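Local atomic coordinates of putative cell surface protein (Streptococcus pyogenes, PDB entry 4OFQ), a protein that probably serves as a cell-surface adhesin of the antigen I/II family, helping the streptococcus to attach to its targets. Residues E190-F198 against N335-T344; T273-T281 against E291-L299. All blocks are in the same frame, centred on the assembly; numbering follows the deposited sequence. Where two conformers were deposited one is given.

Contact 1. Residues E190-F198 against N335-T344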
loop_
_atom_site.group_PDB
_atom_site.type_symbol
_atom_site.label_atom_id
_atom_site.label_comp_id
_atom_site.label_asym_id
_atom_site.label_seq_id
_atom_site.Cartn_x
_atom_site.Cartn_y
_atom_site.Cartn_z
ATOM N N GLU A 190 -3.446 9.221 -1.158
ATOM C CA GLU A 190 -2.918 10.224 -0.251
ATOM C C GLU A 190 -3.910 10.358 0.885
ATOM O O GLU A 190 -5.066 10.723 0.670
ATOM C CB GLU A 190 -2.717 11.564 -0.941
ATOM C CG GLU A 190 -2.111 12.611 -0.019
ATOM C CD GLU A 190 -1.867 13.933 -0.715
ATOM O OE1 GLU A 190 -1.876 13.955 -1.964
ATOM O OE2 GLU A 190 -1.672 14.949 -0.011
ATOM N N LEU A 191 -3.443 10.053 2.092
ATOM C CA LEU A 191 -4.270 10.076 3.289
ATOM C C LEU A 191 -4.236 11.459 3.918
ATOM O O LEU A 191 -3.162 11.968 4.224
ATOM C CB LEU A 191 -3.735 9.062 4.306
ATOM C CG LEU A 191 -3.480 7.660 3.766
ATOM C CD1 LEU A 191 -2.917 6.758 4.859
ATOM C CD2 LEU A 191 -4.771 7.089 3.197
ATOM N N THR A 192 -5.409 12.062 4.112
ATOM C CA THR A 192 -5.503 13.324 4.851
ATOM C C THR A 192 -6.768 13.292 5.712
ATOM O O THR A 192 -7.769 12.671 5.345
ATOM C CB THR A 192 -5.522 14.585 3.921
ATOM O OG1 THR A 192 -6.759 14.648 3.211
ATOM C CG2 THR A 192 -4.377 14.578 2.919
ATOM N N VAL A 193 -6.715 13.934 6.873
ATOM C CA VAL A 193 -7.921 14.133 7.676
ATOM C C VAL A 193 -7.938 15.571 8.174
ATOM O O VAL A 193 -6.906 16.238 8.188
ATOM C CB VAL A 193 -8.015 13.156 8.882
ATOM C CG1 VAL A 193 -8.261 11.715 8.382
ATOM C CG2 VAL A 193 -6.761 13.234 9.732
ATOM N N HIS A 194 -9.108 16.049 8.576
ATOM C CA HIS A 194 -9.240 17.436 8.995
ATOM C C HIS A 194 -10.001 17.553 10.304
ATOM O O HIS A 194 -10.905 16.760 10.595
ATOM C CB HIS A 194 -9.921 18.265 7.901
ATOM C CG HIS A 194 -9.183 18.262 6.599
ATOM N ND1 HIS A 194 -9.387 17.304 5.630
ATOM C CD2 HIS A 194 -8.227 19.091 6.115
ATOM C CE1 HIS A 194 -8.594 17.546 4.601
ATOM N NE2 HIS A 194 -7.880 18.625 4.870
ATOM N N LYS A 195 -9.621 18.542 11.100
ATOM C CA LYS A 195 -10.323 18.816 12.336
ATOM C C LYS A 195 -10.879 20.213 12.265
ATOM O O LYS A 195 -10.200 21.115 11.792
ATOM C CB LYS A 195 -9.403 18.702 13.547
ATOM C CG LYS A 195 -10.129 19.030 14.846
ATOM C CD LYS A 195 -9.363 18.530 16.077
ATOM C CE LYS A 195 -10.179 18.756 17.339
ATOM N NZ LYS A 195 -9.549 18.103 18.510
ATOM N N ASP A 196 -12.122 20.403 12.700
ATOM C CA ASP A 196 -12.622 21.763 12.829
ATOM C C ASP A 196 -13.261 21.934 14.187
ATOM O O ASP A 196 -13.522 20.949 14.903
ATOM C CB ASP A 196 -13.585 22.132 11.699
ATOM C CG ASP A 196 -13.436 23.592 11.264
ATOM O OD1 ASP A 196 -13.004 24.455 12.092
ATOM O OD2 ASP A 196 -13.744 23.871 10.085
ATOM N N VAL A 197 -13.454 23.189 14.571
ATOM C CA VAL A 197 -14.101 23.502 15.837
ATOM C C VAL A 197 -15.257 24.470 15.564
ATOM O O VAL A 197 -15.099 25.467 14.851
ATOM C CB VAL A 197 -13.106 24.053 16.893
ATOM C CG1 VAL A 197 -12.395 25.312 16.392
ATOM C CG2 VAL A 197 -13.831 24.332 18.199
ATOM N N PHE A 198 -16.421 24.139 16.115
ATOM C CA PHE A 198 -17.649 24.884 15.877
ATOM C C PHE A 198 -18.333 25.288 17.161
ATOM O O PHE A 198 -18.115 24.684 18.212
ATOM C CB PHE A 198 -18.642 24.004 15.120
ATOM C CG PHE A 198 -18.160 23.542 13.789
ATOM C CD1 PHE A 198 -18.145 24.404 12.708
ATOM C CD2 PHE A 198 -17.751 22.234 13.599
ATOM C CE1 PHE A 198 -17.709 23.977 11.466
ATOM C CE2 PHE A 198 -17.327 21.806 12.357
ATOM C CZ PHE A 198 -17.304 22.683 11.289
ATOM N N ASN A 335 -2.327 2.869 9.511
ATOM C CA ASN A 335 -1.696 4.111 9.046
ATOM C C ASN A 335 -2.200 5.282 9.868
ATOM O O ASN A 335 -3.392 5.556 9.872
ATOM C CB ASN A 335 -2.025 4.383 7.573
ATOM C CG ASN A 335 -1.506 3.298 6.646
ATOM O OD1 ASN A 335 -0.349 3.332 6.215
ATOM N ND2 ASN A 335 -2.359 2.339 6.327
ATOM N N PRO A 336 -1.302 5.969 10.581
ATOM C CA PRO A 336 -1.753 7.150 11.325
ATOM C C PRO A 336 -1.864 8.354 10.405
ATOM O O PRO A 336 -0.936 8.610 9.626
ATOM C CB PRO A 336 -0.631 7.372 12.345
ATOM C CG PRO A 336 0.580 6.777 11.716
ATOM C CD PRO A 336 0.101 5.622 10.868
ATOM N N VAL A 337 -2.986 9.070 10.490
ATOM C CA VAL A 337 -3.199 10.261 9.686
ATOM C C VAL A 337 -3.477 11.386 10.670
ATOM O O VAL A 337 -4.503 11.381 11.362
ATOM C CB VAL A 337 -4.396 10.087 8.709
ATOM C CG1 VAL A 337 -4.354 11.149 7.611
ATOM C CG2 VAL A 337 -4.363 8.680 8.065
ATOM N N LYS A 338 -2.549 12.334 10.765
ATOM C CA LYS A 338 -2.697 13.426 11.722
ATOM C C LYS A 338 -3.434 14.615 11.117
ATOM O O LYS A 338 -3.095 15.075 10.026
ATOM C CB LYS A 338 -1.330 13.862 12.254
ATOM C CG LYS A 338 -1.407 15.018 13.238
ATOM C CD LYS A 338 -0.019 15.456 13.684
ATOM C CE LYS A 338 0.656 14.375 14.504
ATOM N NZ LYS A 338 2.007 14.806 14.963
ATOM N N SER A 339 -4.437 15.127 11.830
ATOM C CA SER A 339 -5.206 16.258 11.337
ATOM C C SER A 339 -4.435 17.559 11.523
ATOM O O SER A 339 -3.418 17.610 12.231
ATOM C CB SER A 339 -6.536 16.363 12.109
ATOM O OG SER A 339 -6.313 16.822 13.444
ATOM N N ASN A 340 -4.937 18.625 10.908
ATOM C CA ASN A 340 -4.522 19.967 11.279
ATOM C C ASN A 340 -4.864 20.192 12.739
ATOM O O ASN A 340 -5.677 19.462 13.322
ATOM C CB ASN A 340 -5.279 20.996 10.454
ATOM C CG ASN A 340 -6.788 20.831 10.578
ATOM O OD1 ASN A 340 -7.357 19.897 10.016
ATOM N ND2 ASN A 340 -7.436 21.726 11.313
ATOM N N LYS A 341 -4.244 21.207 13.331
ATOM C CA LYS A 341 -4.668 21.685 14.640
ATOM C C LYS A 341 -5.745 22.753 14.477
ATOM O O LYS A 341 -5.863 23.373 13.416
ATOM C CB LYS A 341 -3.488 22.282 15.410
ATOM C CG LYS A 341 -2.533 21.239 16.023
ATOM C CD LYS A 341 -2.564 21.307 17.567
ATOM C CE LYS A 341 -1.460 20.448 18.200
ATOM N NZ LYS A 341 -1.394 20.591 19.697
ATOM N N VAL A 342 -6.516 22.957 15.545
ATOM C CA VAL A 342 -7.362 24.137 15.707
ATOM C C VAL A 342 -7.100 24.730 17.086
ATOM O O VAL A 342 -6.579 24.050 17.958
ATOM C CB VAL A 342 -8.865 23.803 15.593
ATOM C CG1 VAL A 342 -9.190 23.283 14.185
ATOM C CG2 VAL A 342 -9.251 22.774 16.639
ATOM N N THR A 343 -7.429 26.008 17.270
ATOM C CA THR A 343 -7.356 26.628 18.593
ATOM C C THR A 343 -8.559 27.550 18.804
ATOM O O THR A 343 -9.174 28.017 17.838
ATOM C CB THR A 343 -6.058 27.476 18.843
ATOM O OG1 THR A 343 -6.134 28.725 18.130
ATOM C CG2 THR A 343 -4.771 26.710 18.471
ATOM N N THR A 344 -8.908 27.778 20.068
ATOM C CA THR A 344 -9.796 28.875 20.450
ATOM C C THR A 344 -9.279 29.450 21.749
ATOM O O THR A 344 -8.494 28.806 22.467
ATOM C CB THR A 344 -11.246 28.425 20.714
ATOM O OG1 THR A 344 -11.246 27.385 21.702
ATOM C CG2 THR A 344 -11.918 27.925 19.417
HETATM O O HOH W 1 -3.897 15.012 7.371
#
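Lys195 meets Asn340 through its backbone and Val342 through both backbone and side chain. The carboxamide of Asn340 lies against the backbone of Lys195, spanning its N-H and its C=O: Lys195 N donates to Asn340 OD1 at 2.9 Å, and Asn340 ND2 returns a bond to Lys195 O, also 2.9 Å and with 166° at the hydrogen. This second bond lies in the carbonyl plane of Lys195, on a lone pair, and close to the amide plane of Asn340, so the paired bonds fix the rotation of the amide. Beside it, CG1 of Val342 rests on Lys195 O at 3.4 Å, while Val342 CB packs on Val197 CG1 at 3.9 Å. Strands 194-198 and 342-344 run nearly parallel, their axes at 17°, yet belong to the two different sheets of a beta sandwich. The Lys195 side chain, CG anti to its own N (chi1 178°), extends away from 335-344 into the core, where NZ is joined to Asn326 by an intramolecular isopeptide bond and hydrogen-bonds Asp241. Farther along, Val337 divides its methyls: CG2 crosses Leu191, 3.8 Å from its CB, and CG1 meets Val193 CG2, again at 3.8 Å. Next to this apolar cluster water 1 bridges the segments, accepting from Val193 N at 3.1 Å and donating to Lys338 O at 2.8 Å.

Contact 2. Residues T273-T281 against E291-L299; sequences TDLAKYTET and ELAFKQDFL
Tyr278 and Phe298 lie ring on ring in an offset stack, their centroids 4.1 Å apart and their planes only 18° from parallel. Phe298 CE1 sits over the middle of the tyrosine ring, whose opposite face carries CG of Lys277, so the aromatic ring is sandwiched between an aliphatic chain and a second ring. The stack lies beyond the open end of the beta hairpin 279-284/289-294, where a 3-10 turn, 276-278, precedes the first strand and a short helix, 296-299, follows the second. Phe298 reaches out from that helix with CG anti to the backbone N (chi1 172°), and its ring also touches Ile269 and Leu263. In the hairpin, Glu280 and Ala293 form a hydrogen-bonded antiparallel pair, with Glu280 N to Ala293 O at 3.0 Å and Ala293 N to Glu280 O at 3.1 Å. Thr279 and Phe294 make the adjoining non-hydrogen-bonded pair and point the same way: the threonine CG2 stands 3.5 Å from the centroid of the Phe294 ring, directly over its face. Leu275 CD1 approaches that ring at its edge, 3.6 Å from Phe294 CZ. Lys295, at the N-cap position of the helix, ties the turn down twice. Its backbone N bonds Tyr278 O at 2.8 Å, and its extended side chain passes along the Tyr278 carbonyl to bring NZ to Lys277 O at 3.1 Å, a donor 43° above that carbonyl plane. At the far end of the contact, water 2 donates both to Glu280 O, at 2.9 Å, and to the carboxylate oxygen OE2 of Glu291.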
loop_
_atom_site.group_PDB
_atom_site.type_symbol
_atom_site.label_atom_id
_atom_site.label_comp_id
_atom_site.label_asym_id
_atom_site.label_seq_id
_atom_site.Cartn_x
_atom_site.Cartn_y
_atom_site.Cartn_z
ATOM N N THR A 273 -26.275 8.371 8.274
ATOM C CA THR A 273 -26.750 7.423 9.287
ATOM C C THR A 273 -25.822 7.391 10.513
ATOM O O THR A 273 -24.603 7.431 10.387
ATOM C CB THR A 273 -26.865 5.988 8.710
ATOM O OG1 THR A 273 -27.777 5.985 7.606
ATOM C CG2 THR A 273 -27.360 5.008 9.768
ATOM N N ASP A 274 -26.418 7.325 11.697
ATOM C CA ASP A 274 -25.687 7.177 12.943
ATOM C C ASP A 274 -24.964 5.830 12.999
ATOM O O ASP A 274 -25.584 4.788 12.811
ATOM C CB ASP A 274 -26.681 7.250 14.103
ATOM C CG ASP A 274 -25.998 7.442 15.433
ATOM O OD1 ASP A 274 -25.443 6.450 15.956
ATOM O OD2 ASP A 274 -26.010 8.583 15.943
ATOM N N LEU A 275 -23.663 5.841 13.280
ATOM C CA LEU A 275 -22.901 4.590 13.288
ATOM C C LEU A 275 -22.462 4.143 14.679
ATOM O O LEU A 275 -21.602 3.279 14.785
ATOM C CB LEU A 275 -21.662 4.711 12.393
ATOM C CG LEU A 275 -21.944 5.062 10.936
ATOM C CD1 LEU A 275 -20.638 5.216 10.148
ATOM C CD2 LEU A 275 -22.845 4.015 10.293
ATOM N N ALA A 276 -23.043 4.717 15.734
ATOM C CA ALA A 276 -22.625 4.380 17.103
ATOM C C ALA A 276 -22.594 2.881 17.398
ATOM O O ALA A 276 -21.662 2.389 18.036
ATOM C CB ALA A 276 -23.492 5.088 18.136
ATOM N N LYS A 277 -23.611 2.154 16.942
ATOM C CA LYS A 277 -23.720 0.742 17.288
ATOM C C LYS A 277 -22.624 -0.123 16.667
ATOM O O LYS A 277 -22.479 -1.295 17.019
ATOM C CB LYS A 277 -25.111 0.188 16.937
ATOM C CG LYS A 277 -25.422 0.114 15.445
ATOM C CD LYS A 277 -26.858 -0.321 15.243
ATOM C CE LYS A 277 -27.072 -1.016 13.918
ATOM N NZ LYS A 277 -28.423 -1.663 13.839
ATOM N N TYR A 278 -21.867 0.449 15.733
ATOM C CA TYR A 278 -20.777 -0.284 15.097
ATOM C C TYR A 278 -19.436 0.124 15.695
ATOM O O TYR A 278 -18.377 -0.244 15.180
ATOM C CB TYR A 278 -20.764 -0.030 13.587
ATOM C CG TYR A 278 -22.094 -0.278 12.919
ATOM C CD1 TYR A 278 -22.640 -1.560 12.872
ATOM C CD2 TYR A 278 -22.799 0.763 12.327
ATOM C CE1 TYR A 278 -23.855 -1.796 12.250
ATOM C CE2 TYR A 278 -24.020 0.537 11.707
ATOM C CZ TYR A 278 -24.538 -0.747 11.667
ATOM O OH TYR A 278 -25.756 -0.979 11.056
ATOM N N THR A 279 -19.480 0.895 16.780
ATOM C CA THR A 279 -18.256 1.457 17.344
ATOM C C THR A 279 -18.198 1.327 18.859
ATOM O O THR A 279 -19.177 0.942 19.513
ATOM C CB THR A 279 -18.104 2.956 17.013
ATOM O OG1 THR A 279 -19.177 3.690 17.622
ATOM C CG2 THR A 279 -18.116 3.187 15.510
ATOM N N GLU A 280 -17.041 1.673 19.405
ATOM C CA GLU A 280 -16.848 1.743 20.849
ATOM C C GLU A 280 -16.135 3.045 21.162
ATOM O O GLU A 280 -15.112 3.368 20.556
ATOM C CB GLU A 280 -16.000 0.571 21.349
ATOM C CG GLU A 280 -16.617 -0.802 21.129
ATOM C CD GLU A 280 -15.616 -1.930 21.343
ATOM O OE1 GLU A 280 -14.563 -1.687 21.976
ATOM O OE2 GLU A 280 -15.879 -3.056 20.867
ATOM N N THR A 281 -16.686 3.802 22.101
ATOM C CA THR A 281 -16.063 5.041 22.522
ATOM C C THR A 281 -15.433 4.823 23.881
ATOM O O THR A 281 -16.050 4.242 24.771
ATOM C CB THR A 281 -17.092 6.186 22.608
ATOM O OG1 THR A 281 -17.548 6.520 21.290
ATOM C CG2 THR A 281 -16.467 7.426 23.265
ATOM N N GLU A 291 -11.000 8.067 22.400
ATOM C CA GLU A 291 -10.837 7.139 21.302
ATOM C C GLU A 291 -12.213 6.666 20.818
ATOM O O GLU A 291 -13.077 6.359 21.627
ATOM C CB GLU A 291 -10.029 5.951 21.819
ATOM C CG GLU A 291 -9.622 4.948 20.795
ATOM C CD GLU A 291 -8.872 3.802 21.434
ATOM O OE1 GLU A 291 -7.753 4.041 21.943
ATOM O OE2 GLU A 291 -9.420 2.676 21.450
ATOM N N LEU A 292 -12.425 6.634 19.508
ATOM C CA LEU A 292 -13.598 5.955 18.960
ATOM C C LEU A 292 -13.128 5.005 17.867
ATOM O O LEU A 292 -12.534 5.430 16.875
ATOM C CB LEU A 292 -14.635 6.955 18.424
ATOM C CG LEU A 292 -15.943 6.367 17.876
ATOM C CD1 LEU A 292 -17.113 7.308 18.113
ATOM C CD2 LEU A 292 -15.812 6.075 16.387
ATOM N N ALA A 293 -13.397 3.719 18.053
ATOM C CA ALA A 293 -12.931 2.691 17.125
ATOM C C ALA A 293 -14.088 1.926 16.512
ATOM O O ALA A 293 -14.993 1.464 17.221
ATOM C CB ALA A 293 -11.991 1.710 17.834
ATOM N N PHE A 294 -14.051 1.764 15.196
ATOM C CA PHE A 294 -15.010 0.878 14.558
ATOM C C PHE A 294 -14.712 -0.577 14.903
ATOM O O PHE A 294 -13.549 -0.973 15.016
ATOM C CB PHE A 294 -15.026 1.112 13.053
ATOM C CG PHE A 294 -15.957 2.208 12.651
ATOM C CD1 PHE A 294 -15.527 3.521 12.619
ATOM C CD2 PHE A 294 -17.284 1.924 12.340
ATOM C CE1 PHE A 294 -16.409 4.545 12.275
ATOM C CE2 PHE A 294 -18.164 2.936 11.995
ATOM C CZ PHE A 294 -17.723 4.246 11.962
ATOM N N LYS A 295 -15.762 -1.373 15.082
ATOM C CA LYS A 295 -15.572 -2.785 15.400
ATOM C C LYS A 295 -15.069 -3.558 14.179
ATOM O O LYS A 295 -15.569 -3.368 13.069
ATOM C CB LYS A 295 -16.872 -3.398 15.903
ATOM C CG LYS A 295 -17.343 -2.824 17.229
ATOM C CD LYS A 295 -18.825 -3.111 17.450
ATOM C CE LYS A 295 -19.254 -2.638 18.833
ATOM N NZ LYS A 295 -20.708 -2.852 19.043
ATOM N N GLN A 296 -14.105 -4.454 14.387
ATOM C CA GLN A 296 -13.549 -5.222 13.273
ATOM C C GLN A 296 -14.580 -6.081 12.541
ATOM O O GLN A 296 -14.537 -6.194 11.317
ATOM C CB GLN A 296 -12.387 -6.109 13.724
ATOM C CG GLN A 296 -11.163 -5.361 14.171
ATOM C CD GLN A 296 -9.945 -6.257 14.254
ATOM O OE1 GLN A 296 -9.829 -7.094 15.155
ATOM N NE2 GLN A 296 -9.022 -6.088 13.306
ATOM N N ASP A 297 -15.495 -6.699 13.284
ATOM C CA ASP A 297 -16.480 -7.576 12.652
ATOM C C ASP A 297 -17.412 -6.784 11.725
ATOM O O ASP A 297 -17.902 -7.317 10.723
ATOM C CB ASP A 297 -17.257 -8.397 13.691
ATOM C CG ASP A 297 -17.812 -7.545 14.815
ATOM O OD1 ASP A 297 -17.021 -7.119 15.688
ATOM O OD2 ASP A 297 -19.039 -7.308 14.829
ATOM N N PHE A 298 -17.647 -5.518 12.058
ATOM C CA PHE A 298 -18.368 -4.614 11.166
ATOM C C PHE A 298 -17.515 -4.223 9.956
ATOM O O PHE A 298 -17.950 -4.360 8.805
ATOM C CB PHE A 298 -18.826 -3.348 11.889
ATOM C CG PHE A 298 -19.405 -2.306 10.961
ATOM C CD1 PHE A 298 -20.648 -2.489 10.380
ATOM C CD2 PHE A 298 -18.692 -1.168 10.647
ATOM C CE1 PHE A 298 -21.177 -1.538 9.522
ATOM C CE2 PHE A 298 -19.214 -0.219 9.794
ATOM C CZ PHE A 298 -20.459 -0.406 9.230
ATOM N N LEU A 299 -16.303 -3.734 10.220
ATOM C CA LEU A 299 -15.396 -3.328 9.152
ATOM C C LEU A 299 -15.206 -4.455 8.146
ATOM O O LEU A 299 -15.113 -4.210 6.946
ATOM C CB LEU A 299 -14.045 -2.897 9.712
ATOM C CG LEU A 299 -14.073 -1.609 10.538
ATOM C CD1 LEU A 299 -12.698 -1.306 11.116
ATOM C CD2 LEU A 299 -14.598 -0.464 9.701
HETATM O O HOH W 2 -12.498 2.487 21.430
#

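Contacts 1 and 2 both reach one sheet of the C-terminal sandwich, contact 1 through its 335-344 side alone, but do not touch: their centres are 20 Å apart and their nearest atoms about 11 Å. Along the chain, contact 2 is nested within the long excursion that contact 1 closes. Strand 237-242 connects them within the sheet, pairing with 289-294 of contact 2 and with 323-332, the neighbour of 335-338 and 342-345. It carries Asp241 and 323-332 carries Asn326, so the covalent cross-link from contact 1 ends in the sheet to which the hairpin of contact 2 belongs. The calcium ion, bound by Asp69, Tyr70, Val124 and Glu126, takes no ligand from either contact.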